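Local coordinates for hypothetical protein (Ralstonia eutropha, PDB 2OPK) that is of unknown function but belongs to the cupin family and has been proposed to be a mannose-6-phosphate isomerase, at residues B[46-51]-B[67-72]. Numbering follows the deposited sequence.
Sequences GFWYDS and ECEGDT
At the edge of the smaller sheet of the cupin fold, residues 46-51 of the loop between strands 31-38 and 54-61 run alongside strand 91-96 and lay the indole of Trp48 against Glu67, Cys68 and Glu69. Here strand 64-68 ends at Cys68, the first residue of a type II beta turn that closes at Asp71, with Asp71 N donating to Cys68 O at 3.0 Å. Both segments hydrogen-bond through their backbones to the 88-92 region, Tyr49 to His91 on one side, Glu67 to Arg92 and Glu69 to Arg90 on the other; the indole reaches across strand 91-96, the CA atoms of Trp48 and Glu69 standing 8.6 Å apart. With CG anti to its own carbonyl carbon (chi1 -69°), Trp48 swings its indole toward residues 67-69, and the six-membered ring makes the contacts, through CZ3 and CH2. CZ3 comes obliquely to the strand backbone, 3.6 Å from Glu67 O, and reaches 3.7 Å from Glu69 N. At CH2 the ring edge meets the carboxylate of Glu67, whose OE2 lies in the indole plane, 3.8 Å from CH2, while the carboxylate itself is turned almost perpendicular to the ring (84°). This loose approach is consistent with a carboxylate oxygen drawn to the weakly positive rim of the indole. Glu69, by contrast, carries OE2 loosely over one face, 4.3 Å from Trp48 CE2, and this oxygen is held by a salt bridge to Arg90, which also makes a cation-pi contact with Trp48. The arginine thus ties acid and indole together and probably offsets the negative charge beside the pi system. Nearer the backbone, Glu69 CB packs 4.0 Å from Trp48 CZ3.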
# COMPACT_ATOMS: atom_id res chain seq x y z
N GLY B 46 -25.89 1.50 -11.27
CA GLY B 46 -25.76 0.40 -12.20
C GLY B 46 -24.33 -0.10 -12.42
O GLY B 46 -24.16 -1.22 -12.89
N PHE B 47 -23.31 0.71 -12.06
CA PHE B 47 -21.91 0.40 -12.36
C PHE B 47 -21.27 -0.56 -11.38
O PHE B 47 -21.32 -0.36 -10.16
CB PHE B 47 -21.05 1.66 -12.45
CG PHE B 47 -19.58 1.38 -12.75
CD1 PHE B 47 -19.14 1.21 -14.06
CD2 PHE B 47 -18.66 1.25 -11.71
CE1 PHE B 47 -17.82 0.91 -14.36
CE2 PHE B 47 -17.31 0.96 -12.00
CZ PHE B 47 -16.89 0.80 -13.33
N TRP B 48 -20.63 -1.58 -11.93
CA TRP B 48 -19.84 -2.51 -11.18
C TRP B 48 -18.49 -2.68 -11.87
O TRP B 48 -18.42 -2.73 -13.11
CB TRP B 48 -20.54 -3.86 -11.09
CG TRP B 48 -21.79 -3.85 -10.24
CD1 TRP B 48 -23.06 -3.57 -10.65
CD2 TRP B 48 -21.88 -4.13 -8.84
NE1 TRP B 48 -23.92 -3.62 -9.60
CE2 TRP B 48 -23.23 -3.98 -8.47
CE3 TRP B 48 -20.95 -4.49 -7.86
CZ2 TRP B 48 -23.68 -4.20 -7.16
CZ3 TRP B 48 -21.41 -4.70 -6.56
CH2 TRP B 48 -22.76 -4.56 -6.22
N TYR B 49 -17.41 -2.71 -11.08
CA TYR B 49 -16.12 -3.05 -11.64
C TYR B 49 -16.12 -4.58 -11.80
O TYR B 49 -16.75 -5.30 -11.03
CB TYR B 49 -14.95 -2.65 -10.73
CG TYR B 49 -14.70 -1.18 -10.55
CD1 TYR B 49 -14.12 -0.41 -11.56
CD2 TYR B 49 -14.99 -0.57 -9.34
CE1 TYR B 49 -13.87 0.95 -11.38
CE2 TYR B 49 -14.74 0.78 -9.14
CZ TYR B 49 -14.19 1.55 -10.15
OH TYR B 49 -13.98 2.90 -9.91
N ASP B 50 -15.38 -5.04 -12.80
CA ASP B 50 -15.18 -6.47 -13.06
C ASP B 50 -13.88 -6.61 -13.86
O ASP B 50 -13.82 -6.19 -15.01
CB ASP B 50 -16.37 -7.00 -13.86
CG ASP B 50 -16.28 -8.48 -14.13
OD1 ASP B 50 -15.24 -9.09 -13.85
OD2 ASP B 50 -17.25 -9.02 -14.65
N SER B 51 -12.83 -7.15 -13.25
CA SER B 51 -11.49 -7.16 -13.88
C SER B 51 -10.93 -8.56 -13.99
O SER B 51 -11.19 -9.38 -13.13
CB SER B 51 -10.53 -6.27 -13.06
OG SER B 51 -9.16 -6.45 -13.44
N GLU B 67 -18.93 -1.95 -1.80
CA GLU B 67 -19.77 -3.13 -1.86
C GLU B 67 -19.24 -4.19 -2.84
O GLU B 67 -19.02 -3.89 -4.03
CB GLU B 67 -21.17 -2.75 -2.32
CG GLU B 67 -22.17 -3.88 -2.15
CD GLU B 67 -23.59 -3.49 -2.54
OE1 GLU B 67 -23.91 -2.27 -2.58
OE2 GLU B 67 -24.37 -4.41 -2.81
N CYS B 68 -19.06 -5.41 -2.35
CA CYS B 68 -18.73 -6.54 -3.21
C CYS B 68 -20.01 -7.27 -3.49
O CYS B 68 -20.83 -7.43 -2.59
CB CYS B 68 -17.76 -7.47 -2.52
SG CYS B 68 -16.18 -6.76 -2.30
N GLU B 69 -20.20 -7.69 -4.73
CA GLU B 69 -21.44 -8.39 -5.12
C GLU B 69 -21.61 -9.66 -4.29
O GLU B 69 -20.64 -10.37 -4.00
CB GLU B 69 -21.40 -8.74 -6.60
CG GLU B 69 -22.77 -9.01 -7.18
CD GLU B 69 -22.74 -9.00 -8.70
OE1 GLU B 69 -21.92 -9.78 -9.25
OE2 GLU B 69 -23.52 -8.22 -9.31
N GLY B 70 -22.85 -9.93 -3.90
CA GLY B 70 -23.12 -11.06 -2.99
C GLY B 70 -23.06 -10.70 -1.49
O GLY B 70 -23.51 -11.48 -0.65
N ASP B 71 -22.50 -9.53 -1.16
CA ASP B 71 -22.51 -9.05 0.22
C ASP B 71 -23.87 -8.46 0.51
O ASP B 71 -24.55 -7.95 -0.38
CB ASP B 71 -21.42 -8.00 0.46
CG ASP B 71 -20.03 -8.61 0.59
OD1 ASP B 71 -19.86 -9.80 0.24
OD2 ASP B 71 -19.10 -7.90 1.04
N THR B 72 -24.25 -8.50 1.78
CA THR B 72 -25.54 -7.93 2.18
C THR B 72 -25.57 -6.40 2.14
O THR B 72 -26.63 -5.81 1.92
CB THR B 72 -26.01 -8.46 3.58
OG1 THR B 72 -27.11 -7.66 4.02
CG2 THR B 72 -24.89 -8.42 4.65